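Long-range contacts in dipeptide Epimerase (Enterococcus faecalis V583, PDB 3JVA), which belongs to the mandelate racemase/muconate lactonizing enzyme family of the enolase superfamily and binds a magnesium ion in its barrel domain: residues D108-Q112 / A347-G351; V129-T134 / A317-F323; L226-T230 / K255-D259; C243-A249 / K276-C281. One frame throughout, in Å; residues are numbered along the deposited sequence.

Interaction 1: D108-Q112 / A347-G351; sequences DLMGQ and AAGLG
Residues 108-112 form regular helix, part of helix 96-114, and face a loop in which Ala348 to Gly351 make a type II' beta turn, closed by Gly351 N to Ala348 O at 3.1 Å. Asp108, with chi1 t, sends OD1 to the turn and accepts Leu350 N at 2.8 Å with a nearly straight angle of 170°; its OD2 accepts the backbone N of Tyr45. Gly111 gives the closest backbone approach, its CA 3.9 Å from Gly349 CA. A CB on either glycine would clash, and Gly349 also has a positive phi of 62°, as the first corner of this turn requires. At Gln112, CA lies 3.9 Å from Ala348 CB, while NE2 bonds weakly to Asp108 OD1 at 3.2 Å and more strongly to Val43 O. Gly349 has further backbone bonds to Leu116 and Leu118. Leu350 touches Thr302 and Ala303, setting this C-terminal turn between helix 96-114 and barrel helix 298-310, as C-terminal tails commonly lie beside the capping domain in the enolase superfamily.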
loop_
_atom_site.group_PDB
_atom_site.type_symbol
_atom_site.label_atom_id
_atom_site.label_comp_id
_atom_site.label_asym_id
_atom_site.label_seq_id
_atom_site.Cartn_x
_atom_site.Cartn_y
_atom_site.Cartn_z
ATOM N N ASP B 108 -14.065 -3.344 43.253
ATOM C CA ASP B 108 -14.778 -4.035 44.331
ATOM C C ASP B 108 -15.409 -2.955 45.211
ATOM O O ASP B 108 -16.577 -3.056 45.597
ATOM C CB ASP B 108 -13.809 -4.903 45.145
ATOM C CG ASP B 108 -14.519 -5.771 46.179
ATOM O OD1 ASP B 108 -15.743 -5.985 46.048
ATOM O OD2 ASP B 108 -13.849 -6.252 47.115
ATOM N N LEU B 109 -14.632 -1.909 45.499
ATOM C CA LEU B 109 -15.113 -0.793 46.315
ATOM C C LEU B 109 -16.267 -0.067 45.629
ATOM O O LEU B 109 -17.208 0.370 46.290
ATOM C CB LEU B 109 -13.972 0.194 46.614
ATOM C CG LEU B 109 -13.016 -0.203 47.751
ATOM C CD1 LEU B 109 -11.821 0.745 47.793
ATOM C CD2 LEU B 109 -13.775 -0.172 49.087
ATOM N N MET B 110 -16.200 0.076 44.307
ATOM C CA MET B 110 -17.282 0.730 43.579
ATOM C C MET B 110 -18.581 -0.055 43.787
ATOM O O MET B 110 -19.640 0.524 44.044
ATOM C CB MET B 110 -16.966 0.797 42.080
ATOM C CG MET B 110 -15.870 1.784 41.714
ATOM S SD MET B 110 -15.720 1.942 39.920
ATOM C CE MET B 110 -13.911 1.877 39.722
ATOM N N GLY B 111 -18.497 -1.376 43.668
ATOM C CA GLY B 111 -19.681 -2.201 43.853
ATOM C C GLY B 111 -20.212 -2.108 45.273
ATOM O O GLY B 111 -21.422 -2.015 45.496
ATOM N N GLN B 112 -19.306 -2.121 46.243
ATOM C CA GLN B 112 -19.710 -2.042 47.637
ATOM C C GLN B 112 -20.400 -0.718 47.956
ATOM O O GLN B 112 -21.414 -0.701 48.649
ATOM C CB GLN B 112 -18.502 -2.269 48.545
ATOM C CG GLN B 112 -18.012 -3.711 48.482
ATOM C CD GLN B 112 -16.891 -4.000 49.447
ATOM O OE1 GLN B 112 -16.982 -3.685 50.634
ATOM N NE2 GLN B 112 -15.827 -4.620 48.950
ATOM N N ALA B 347 -24.337 -10.439 46.004
ATOM C CA ALA B 347 -23.482 -9.768 46.979
ATOM C C ALA B 347 -22.827 -8.578 46.276
ATOM O O ALA B 347 -22.481 -8.670 45.102
ATOM C CB ALA B 347 -22.414 -10.730 47.493
ATOM N N ALA B 348 -22.660 -7.467 46.985
ATOM C CA ALA B 348 -22.056 -6.280 46.381
ATOM C C ALA B 348 -20.592 -6.488 46.010
ATOM O O ALA B 348 -19.858 -7.226 46.681
ATOM C CB ALA B 348 -22.189 -5.083 47.325
ATOM N N GLY B 349 -20.171 -5.829 44.935
ATOM C CA GLY B 349 -18.795 -5.943 44.487
ATOM C C GLY B 349 -18.437 -7.365 44.089
ATOM O O GLY B 349 -19.179 -8.013 43.352
ATOM N N LEU B 350 -17.300 -7.847 44.582
ATOM C CA LEU B 350 -16.837 -9.197 44.281
ATOM C C LEU B 350 -17.467 -10.249 45.188
ATOM O O LEU B 350 -17.334 -11.445 44.934
ATOM C CB LEU B 350 -15.317 -9.277 44.422
ATOM C CG LEU B 350 -14.482 -8.363 43.525
ATOM C CD1 LEU B 350 -13.028 -8.433 43.954
ATOM C CD2 LEU B 350 -14.643 -8.780 42.068
ATOM N N GLY B 351 -18.145 -9.800 46.242
ATOM C CA GLY B 351 -18.766 -10.727 47.180
ATOM C C GLY B 351 -17.714 -11.479 47.980
ATOM O O GLY B 351 -17.952 -12.584 48.474
#

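Interaction 2: V129-T134 / A317-F323; sequences VITDIT and ADLDATF
Ala317, extended at the end of strand 314-317, faces Thr131 with CA atoms 4.8 Å apart. Its CB rests 3.9 Å from Val129 CG2 and 3.6 Å from Ile130 O, and its carbonyl O accepts Asp132 N at 3.1 Å. Water 1 bridges the backbones, 3.0 Å from Ala317 N and 3.2 Å from Ile130 O. These bonds join the last strand of the parallel barrel to strand 128-134, the first, as closure of a TIM-type barrel requires. Asp318 (chi1 t) turns its carboxylate back to Asp132 (chi1 p), leaving OD1 of Asp318 only 2.5 Å from OD1 of Asp132, so one acid group probably holds a proton; Asp132 also forms a salt bridge with Arg187. The Asp318 side chain lies about 6 Å from the magnesium ion. Leu319 N donates to Thr131 OG1 at 2.9 Å, and that hydroxyl in turn donates to Asp132 O at 2.8 Å. Asp320, chi1 p, accepts Thr134 N through OD2 at 2.8 Å, while water 2 bridges Asp320 OD1 (2.8 Å), Asp318 OD2 (3.0 Å) and Thr134 OG1 (3.0 Å). A 3-10 segment begins at Ala321 and brings in Phe323, whose CE2 lies 4.0 Å from Thr131 CG2 at the ring edge and whose CD2 is 3.9 Å from Ile133 CD1.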
loop_
_atom_site.group_PDB
_atom_site.type_symbol
_atom_site.label_atom_id
_atom_site.label_comp_id
_atom_site.label_asym_id
_atom_site.label_seq_id
_atom_site.Cartn_x
_atom_site.Cartn_y
_atom_site.Cartn_z
ATOM N N VAL B 129 -21.406 -17.146 34.161
ATOM C CA VAL B 129 -20.565 -17.435 33.009
ATOM C C VAL B 129 -20.050 -18.871 33.049
ATOM O O VAL B 129 -19.740 -19.403 34.110
ATOM C CB VAL B 129 -19.381 -16.436 32.929
ATOM C CG1 VAL B 129 -18.510 -16.549 34.164
ATOM C CG2 VAL B 129 -18.574 -16.678 31.660
ATOM N N ILE B 130 -19.997 -19.500 31.880
ATOM C CA ILE B 130 -19.523 -20.871 31.750
ATOM C C ILE B 130 -18.028 -20.897 31.478
ATOM O O ILE B 130 -17.546 -20.234 30.565
ATOM C CB ILE B 130 -20.229 -21.593 30.583
ATOM C CG1 ILE B 130 -21.731 -21.688 30.863
ATOM C CG2 ILE B 130 -19.620 -22.981 30.384
ATOM C CD1 ILE B 130 -22.544 -22.180 29.682
ATOM N N THR B 131 -17.291 -21.662 32.269
ATOM C CA THR B 131 -15.860 -21.761 32.056
ATOM C C THR B 131 -15.461 -23.155 31.616
ATOM O O THR B 131 -16.172 -24.131 31.874
ATOM C CB THR B 131 -15.053 -21.433 33.331
ATOM O OG1 THR B 131 -13.657 -21.617 33.061
ATOM C CG2 THR B 131 -15.457 -22.354 34.485
ATOM N N ASP B 132 -14.331 -23.241 30.925
ATOM C CA ASP B 132 -13.814 -24.536 30.519
ATOM C C ASP B 132 -12.949 -24.943 31.702
ATOM O O ASP B 132 -12.948 -24.279 32.744
ATOM C CB ASP B 132 -12.929 -24.423 29.261
ATOM C CG ASP B 132 -11.701 -23.528 29.469
ATOM O OD1 ASP B 132 -11.157 -23.474 30.598
ATOM O OD2 ASP B 132 -11.260 -22.891 28.489
ATOM N N ILE B 133 -12.222 -26.037 31.551
ATOM C CA ILE B 133 -11.302 -26.471 32.583
ATOM C C ILE B 133 -10.106 -27.050 31.845
ATOM O O ILE B 133 -10.259 -27.771 30.847
ATOM C CB ILE B 133 -11.917 -27.526 33.545
ATOM C CG1 ILE B 133 -10.919 -27.811 34.677
ATOM C CG2 ILE B 133 -12.250 -28.807 32.800
ATOM C CD1 ILE B 133 -11.509 -28.598 35.833
ATOM N N THR B 134 -8.916 -26.703 32.318
ATOM C CA THR B 134 -7.680 -27.160 31.702
ATOM C C THR B 134 -7.245 -28.516 32.244
ATOM O O THR B 134 -7.247 -28.741 33.448
ATOM C CB THR B 134 -6.543 -26.133 31.939
ATOM O OG1 THR B 134 -6.894 -24.882 31.333
ATOM C CG2 THR B 134 -5.230 -26.628 31.340
ATOM N N ALA B 317 -14.610 -18.267 28.303
ATOM C CA ALA B 317 -13.921 -18.076 29.570
ATOM C C ALA B 317 -13.087 -19.291 29.953
ATOM O O ALA B 317 -13.534 -20.433 29.833
ATOM C CB ALA B 317 -14.930 -17.763 30.669
ATOM N N ASP B 318 -11.864 -19.028 30.391
ATOM C CA ASP B 318 -10.934 -20.060 30.830
ATOM C C ASP B 318 -10.528 -19.583 32.220
ATOM O O ASP B 318 -9.414 -19.116 32.430
ATOM C CB ASP B 318 -9.726 -20.116 29.884
ATOM C CG ASP B 318 -8.671 -21.109 30.333
ATOM O OD1 ASP B 318 -9.041 -22.148 30.917
ATOM O OD2 ASP B 318 -7.470 -20.856 30.093
ATOM N N LEU B 319 -11.465 -19.694 33.158
ATOM C CA LEU B 319 -11.258 -19.235 34.534
ATOM C C LEU B 319 -11.394 -20.414 35.486
ATOM O O LEU B 319 -12.371 -20.523 36.221
ATOM C CB LEU B 319 -12.304 -18.166 34.864
ATOM C CG LEU B 319 -12.344 -16.978 33.897
ATOM C CD1 LEU B 319 -13.559 -16.114 34.196
ATOM C CD2 LEU B 319 -11.053 -16.166 34.016
ATOM N N ASP B 320 -10.383 -21.275 35.480
ATOM C CA ASP B 320 -10.386 -22.494 36.281
ATOM C C ASP B 320 -9.371 -22.551 37.418
ATOM O O ASP B 320 -9.208 -23.596 38.044
ATOM C CB ASP B 320 -10.141 -23.681 35.345
ATOM C CG ASP B 320 -8.797 -23.597 34.636
ATOM O OD1 ASP B 320 -8.173 -22.507 34.634
ATOM O OD2 ASP B 320 -8.362 -24.618 34.068
ATOM N N ALA B 321 -8.698 -21.441 37.701
ATOM C CA ALA B 321 -7.685 -21.444 38.753
ATOM C C ALA B 321 -8.162 -21.911 40.131
ATOM O O ALA B 321 -7.428 -22.613 40.827
ATOM C CB ALA B 321 -7.041 -20.063 38.864
ATOM N N THR B 322 -9.375 -21.542 40.539
ATOM C CA THR B 322 -9.833 -21.956 41.865
ATOM C C THR B 322 -9.995 -23.463 41.994
ATOM O O THR B 322 -9.898 -24.005 43.099
ATOM C CB THR B 322 -11.171 -21.286 42.281
ATOM O OG1 THR B 322 -12.241 -21.760 41.454
ATOM C CG2 THR B 322 -11.068 -19.768 42.164
ATOM N N PHE B 323 -10.222 -24.140 40.871
ATOM C CA PHE B 323 -10.409 -25.591 40.890
ATOM C C PHE B 323 -9.138 -26.357 41.233
ATOM O O PHE B 323 -9.201 -27.524 41.621
ATOM C CB PHE B 323 -10.928 -26.091 39.535
ATOM C CG PHE B 323 -12.108 -25.329 39.007
ATOM C CD1 PHE B 323 -13.013 -24.718 39.865
ATOM C CD2 PHE B 323 -12.328 -25.248 37.635
ATOM C CE1 PHE B 323 -14.121 -24.034 39.367
ATOM C CE2 PHE B 323 -13.433 -24.569 37.125
ATOM C CZ PHE B 323 -14.329 -23.963 37.990
HETATM O O HOH W 1 -16.016 -20.934 27.854
HETATM O O HOH W 2 -6.337 -22.245 32.547
#

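Interaction 3: L226-T230 / K255-D259; sequences LKYVT and KGTVD
Helical residues 226-230, within helix 223-232, run beside the loop 255-259, which leads from helix 246-255 into strand 260-263. The CA atoms of Lys227 and Thr257 come within 4.1 Å, those of Thr230 and Val258 within 5.8 Å. Gly256, at phi/psi 63/41, is the C-prime residue of a Schellman motif, with Thr257 N bonded to Leu252 O and Gly256 N to Val253 O. Thr257 keeps helical angles (-65/-37), and the chain is extended at Val258 (-139/174). Both helices belong to the outer layer of the TIM-type barrel and flank strand 236-239, so the contact spans one step around the barrel. Thr257 O is the focus: Lys227 CA makes a CA-H...O contact with it at 3.4 Å, and Thr230 OG1 (chi1 m) lies 2.8 Å from it and 3.1 Å from Leu226 O, both within reach of its one proton. Leu226 (chi1 t, chi2 p) places CG 3.5 Å from Thr257 CG2 and 3.6 Å from Val258 CG1. Lys227 lies along the loop, CD 3.0 Å from Gly256 O and CE 3.0 Å from Lys255 O. At the other end Thr230 CG2 is 3.6 Å from Asp259 OD2, which forms a salt bridge with Lys197 of a third subunit.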
loop_
_atom_site.group_PDB
_atom_site.type_symbol
_atom_site.label_atom_id
_atom_site.label_comp_id
_atom_site.label_asym_id
_atom_site.label_seq_id
_atom_site.Cartn_x
_atom_site.Cartn_y
_atom_site.Cartn_z
ATOM N N LEU B 226 1.631 -14.754 12.747
ATOM C CA LEU B 226 0.373 -15.099 13.394
ATOM C C LEU B 226 -0.752 -14.881 12.387
ATOM O O LEU B 226 -1.684 -15.680 12.289
ATOM C CB LEU B 226 0.169 -14.225 14.636
ATOM C CG LEU B 226 -1.073 -14.465 15.495
ATOM C CD1 LEU B 226 -1.143 -15.923 15.926
ATOM C CD2 LEU B 226 -1.015 -13.549 16.712
ATOM N N LYS B 227 -0.641 -13.796 11.623
ATOM C CA LYS B 227 -1.612 -13.450 10.592
ATOM C C LYS B 227 -1.613 -14.530 9.502
ATOM O O LYS B 227 -2.663 -14.914 8.992
ATOM C CB LYS B 227 -1.237 -12.088 9.991
ATOM C CG LYS B 227 -1.960 -11.690 8.712
ATOM C CD LYS B 227 -3.418 -11.375 8.943
ATOM C CE LYS B 227 -3.945 -10.439 7.860
ATOM N NZ LYS B 227 -3.717 -10.970 6.487
ATOM N N TYR B 228 -0.422 -15.013 9.159
ATOM C CA TYR B 228 -0.271 -16.049 8.139
ATOM C C TYR B 228 -1.026 -17.306 8.558
ATOM O O TYR B 228 -1.792 -17.870 7.783
ATOM C CB TYR B 228 1.213 -16.381 7.945
ATOM C CG TYR B 228 1.460 -17.530 6.987
ATOM C CD1 TYR B 228 1.319 -17.360 5.610
ATOM C CD2 TYR B 228 1.821 -18.791 7.463
ATOM C CE1 TYR B 228 1.534 -18.425 4.723
ATOM C CE2 TYR B 228 2.039 -19.863 6.584
ATOM C CZ TYR B 228 1.894 -19.669 5.218
ATOM O OH TYR B 228 2.118 -20.713 4.344
ATOM N N VAL B 229 -0.806 -17.749 9.791
ATOM C CA VAL B 229 -1.486 -18.941 10.285
ATOM C C VAL B 229 -3.000 -18.777 10.209
ATOM O O VAL B 229 -3.703 -19.617 9.651
ATOM C CB VAL B 229 -1.093 -19.239 11.742
ATOM C CG1 VAL B 229 -1.836 -20.473 12.239
ATOM C CG2 VAL B 229 0.403 -19.447 11.837
ATOM N N THR B 230 -3.500 -17.682 10.767
ATOM C CA THR B 230 -4.928 -17.417 10.759
ATOM C C THR B 230 -5.520 -17.511 9.357
ATOM O O THR B 230 -6.586 -18.097 9.159
ATOM C CB THR B 230 -5.213 -16.022 11.331
ATOM O OG1 THR B 230 -4.739 -15.969 12.681
ATOM C CG2 THR B 230 -6.707 -15.716 11.293
ATOM N N LYS B 255 -4.461 -5.058 11.686
ATOM C CA LYS B 255 -3.868 -5.959 10.707
ATOM C C LYS B 255 -4.709 -7.206 10.446
ATOM O O LYS B 255 -4.410 -7.975 9.531
ATOM C CB LYS B 255 -2.470 -6.390 11.161
ATOM C CG LYS B 255 -1.504 -5.239 11.413
ATOM C CD LYS B 255 -0.101 -5.740 11.749
ATOM C CE LYS B 255 0.653 -6.257 10.519
ATOM N NZ LYS B 255 0.060 -7.480 9.893
ATOM N N GLY B 256 -5.760 -7.404 11.237
ATOM C CA GLY B 256 -6.594 -8.583 11.067
ATOM C C GLY B 256 -5.759 -9.826 11.329
ATOM O O GLY B 256 -5.878 -10.832 10.634
ATOM N N THR B 257 -4.925 -9.749 12.358
ATOM C CA THR B 257 -4.019 -10.831 12.725
ATOM C C THR B 257 -4.656 -12.138 13.205
ATOM O O THR B 257 -4.148 -13.218 12.892
ATOM C CB THR B 257 -3.027 -10.368 13.818
ATOM O OG1 THR B 257 -2.476 -9.091 13.467
ATOM C CG2 THR B 257 -1.890 -11.372 13.966
ATOM N N VAL B 258 -5.752 -12.046 13.954
ATOM C CA VAL B 258 -6.403 -13.243 14.502
ATOM C C VAL B 258 -7.927 -13.252 14.460
ATOM O O VAL B 258 -8.565 -12.262 14.102
ATOM C CB VAL B 258 -5.996 -13.469 15.978
ATOM C CG1 VAL B 258 -4.510 -13.776 16.080
ATOM C CG2 VAL B 258 -6.342 -12.227 16.806
ATOM N N ASP B 259 -8.504 -14.387 14.852
ATOM C CA ASP B 259 -9.952 -14.548 14.883
ATOM C C ASP B 259 -10.546 -14.152 16.232
ATOM O O ASP B 259 -11.678 -13.679 16.299
ATOM C CB ASP B 259 -10.334 -16.000 14.607
ATOM C CG ASP B 259 -9.895 -16.465 13.242
ATOM O OD1 ASP B 259 -10.278 -15.811 12.249
ATOM O OD2 ASP B 259 -9.173 -17.481 13.167
#

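Interaction 4: C243-A249 / K276-C281; sequences CFDAQDA and KINQIC
Two neighbouring outer helices of the TIM-type barrel, 246-255 and 271-284, meet where the first begins, alanine hollows receiving isoleucine bumps. A capping box starts that helix: Asp245 OD1 accepts Asp248 N at 2.9 Å and Asp248 OD2 accepts Asp245 N at 3.2 Å. The closest backbone approach is Ala246 CA to Ile277 CA at 4.7 Å, permitted by the small alanine side chain. Ile277 (chi1 m, chi2 t) fits into the bend before the helix, its CG1 3.7 Å from Ala246 N and its CD1 3.8 Å from Phe244 O, while its CG2 meets Ala249 CB at 4.0 Å and Cys243 SG at 4.3 Å. One turn on, Ile280, also m and t, occupies the hollow between the two alanines, CG2 lying 4.4 Å from Ala249 CB. Thr283 of a fourth subunit packs on both Ala246 and Ile280. On this outer flank Ala246 CB touches Lys276 CB at 3.8 Å; on the same side, Ile280 CD1 ends 3.6 Å from Ala246 O and 3.9 Å from Ala246 CB.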
loop_
_atom_site.group_PDB
_atom_site.type_symbol
_atom_site.label_atom_id
_atom_site.label_comp_id
_atom_site.label_asym_id
_atom_site.label_seq_id
_atom_site.Cartn_x
_atom_site.Cartn_y
_atom_site.Cartn_z
ATOM N N CYS B 243 -1.277 -10.241 22.848
ATOM C CA CYS B 243 -2.117 -9.150 23.335
ATOM C C CYS B 243 -2.048 -8.978 24.844
ATOM O O CYS B 243 -2.599 -9.787 25.596
ATOM C CB CYS B 243 -3.580 -9.348 22.933
ATOM S SG CYS B 243 -4.665 -8.013 23.557
ATOM N N PHE B 244 -1.363 -7.922 25.279
ATOM C CA PHE B 244 -1.242 -7.598 26.693
ATOM C C PHE B 244 -2.220 -6.470 27.005
ATOM O O PHE B 244 -3.065 -6.606 27.889
ATOM C CB PHE B 244 0.179 -7.137 27.035
ATOM C CG PHE B 244 1.112 -8.254 27.416
ATOM C CD1 PHE B 244 1.206 -9.397 26.635
ATOM C CD2 PHE B 244 1.905 -8.154 28.551
ATOM C CE1 PHE B 244 2.078 -10.425 26.978
ATOM C CE2 PHE B 244 2.782 -9.180 28.902
ATOM C CZ PHE B 244 2.865 -10.319 28.109
ATOM N N ASP B 245 -2.122 -5.375 26.251
ATOM C CA ASP B 245 -2.980 -4.205 26.470
ATOM C C ASP B 245 -3.816 -3.728 25.277
ATOM O O ASP B 245 -3.811 -4.327 24.203
ATOM C CB ASP B 245 -2.133 -3.030 26.979
ATOM C CG ASP B 245 -1.025 -2.641 26.011
ATOM O OD1 ASP B 245 -1.207 -2.814 24.791
ATOM O OD2 ASP B 245 0.028 -2.148 26.477
ATOM N N ALA B 246 -4.537 -2.626 25.485
ATOM C CA ALA B 246 -5.398 -2.062 24.454
ATOM C C ALA B 246 -4.639 -1.695 23.191
ATOM O O ALA B 246 -5.160 -1.831 22.082
ATOM C CB ALA B 246 -6.130 -0.829 24.998
ATOM N N GLN B 247 -3.410 -1.217 23.347
ATOM C CA GLN B 247 -2.630 -0.846 22.174
ATOM C C GLN B 247 -2.320 -2.080 21.334
ATOM O O GLN B 247 -2.330 -2.016 20.106
ATOM C CB GLN B 247 -1.353 -0.125 22.590
ATOM C CG GLN B 247 -1.642 1.245 23.199
ATOM C CD GLN B 247 -0.386 2.016 23.548
ATOM O OE1 GLN B 247 0.382 1.610 24.416
ATOM N NE2 GLN B 247 -0.173 3.134 22.867
ATOM N N ASP B 248 -2.066 -3.203 21.999
ATOM C CA ASP B 248 -1.793 -4.452 21.290
ATOM C C ASP B 248 -3.058 -4.883 20.552
ATOM O O ASP B 248 -3.007 -5.330 19.407
ATOM C CB ASP B 248 -1.391 -5.571 22.259
ATOM C CG ASP B 248 -0.044 -5.338 22.913
ATOM O OD1 ASP B 248 0.808 -4.627 22.336
ATOM O OD2 ASP B 248 0.168 -5.891 24.012
ATOM N N ALA B 249 -4.201 -4.759 21.220
ATOM C CA ALA B 249 -5.464 -5.137 20.605
ATOM C C ALA B 249 -5.722 -4.312 19.353
ATOM O O ALA B 249 -6.153 -4.844 18.335
ATOM C CB ALA B 249 -6.613 -4.963 21.599
ATOM N N LYS B 276 -11.306 -1.776 27.572
ATOM C CA LYS B 276 -10.850 -1.145 26.333
ATOM C C LYS B 276 -10.567 -2.209 25.286
ATOM O O LYS B 276 -10.953 -2.078 24.124
ATOM C CB LYS B 276 -9.571 -0.344 26.572
ATOM C CG LYS B 276 -9.723 0.852 27.497
ATOM C CD LYS B 276 -8.388 1.556 27.631
ATOM C CE LYS B 276 -8.441 2.711 28.608
ATOM N NZ LYS B 276 -7.069 3.260 28.812
ATOM N N ILE B 277 -9.866 -3.259 25.701
ATOM C CA ILE B 277 -9.545 -4.341 24.780
ATOM C C ILE B 277 -10.818 -4.929 24.182
ATOM O O ILE B 277 -10.932 -5.084 22.968
ATOM C CB ILE B 277 -8.751 -5.470 25.486
ATOM C CG1 ILE B 277 -7.365 -4.953 25.892
ATOM C CG2 ILE B 277 -8.618 -6.674 24.545
ATOM C CD1 ILE B 277 -6.590 -5.882 26.821
ATOM N N ASN B 278 -11.787 -5.250 25.034
ATOM C CA ASN B 278 -13.025 -5.825 24.539
ATOM C C ASN B 278 -13.812 -4.903 23.605
ATOM O O ASN B 278 -14.363 -5.362 22.608
ATOM C CB ASN B 278 -13.920 -6.262 25.696
ATOM C CG ASN B 278 -15.138 -7.011 25.217
ATOM O OD1 ASN B 278 -15.015 -8.002 24.499
ATOM N ND2 ASN B 278 -16.323 -6.540 25.598
ATOM N N GLN B 279 -13.874 -3.610 23.924
ATOM C CA GLN B 279 -14.605 -2.666 23.076
ATOM C C GLN B 279 -13.916 -2.506 21.726
ATOM O O GLN B 279 -14.575 -2.360 20.698
ATOM C CB GLN B 279 -14.709 -1.294 23.747
ATOM C CG GLN B 279 -15.460 -1.301 25.062
ATOM C CD GLN B 279 -15.391 0.045 25.761
ATOM O OE1 GLN B 279 -14.384 0.759 25.665
ATOM N NE2 GLN B 279 -16.448 0.393 26.478
ATOM N N ILE B 280 -12.586 -2.515 21.730
ATOM C CA ILE B 280 -11.836 -2.399 20.485
ATOM C C ILE B 280 -12.113 -3.631 19.625
ATOM O O ILE B 280 -12.382 -3.518 18.425
ATOM C CB ILE B 280 -10.317 -2.308 20.754
ATOM C CG1 ILE B 280 -9.982 -0.938 21.360
ATOM C CG2 ILE B 280 -9.539 -2.536 19.453
ATOM C CD1 ILE B 280 -8.590 -0.852 21.978
ATOM N N CYS B 281 -12.053 -4.806 20.246
ATOM C CA CYS B 281 -12.289 -6.059 19.530
ATOM C C CYS B 281 -13.726 -6.148 19.023
ATOM O O CYS B 281 -13.969 -6.485 17.861
ATOM C CB CYS B 281 -11.987 -7.253 20.440
ATOM S SG CYS B 281 -10.239 -7.484 20.829
#

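In the fold
The paired segments of interaction 1 lie farthest apart in sequence: helix 96-114 and the tail at 347-351 enclose interactions 2, 3 and 4 along the chain. Interaction 2 spans the barrel from its first strand to its last and encloses interactions 3 and 4, whose segments alternate. These two share helix 246-255, its start in interaction 4 and its end in interaction 3, and their centres are 15 Å apart. Interactions 1 and 3, with centres 38 Å apart, lie on opposite sides of the chain's centre. Together they comprise the C-terminal turn between helix 96-114 and the barrel (1), barrel closure (2) and packing of successive outer elements (3 and 4), the last two close to other subunits.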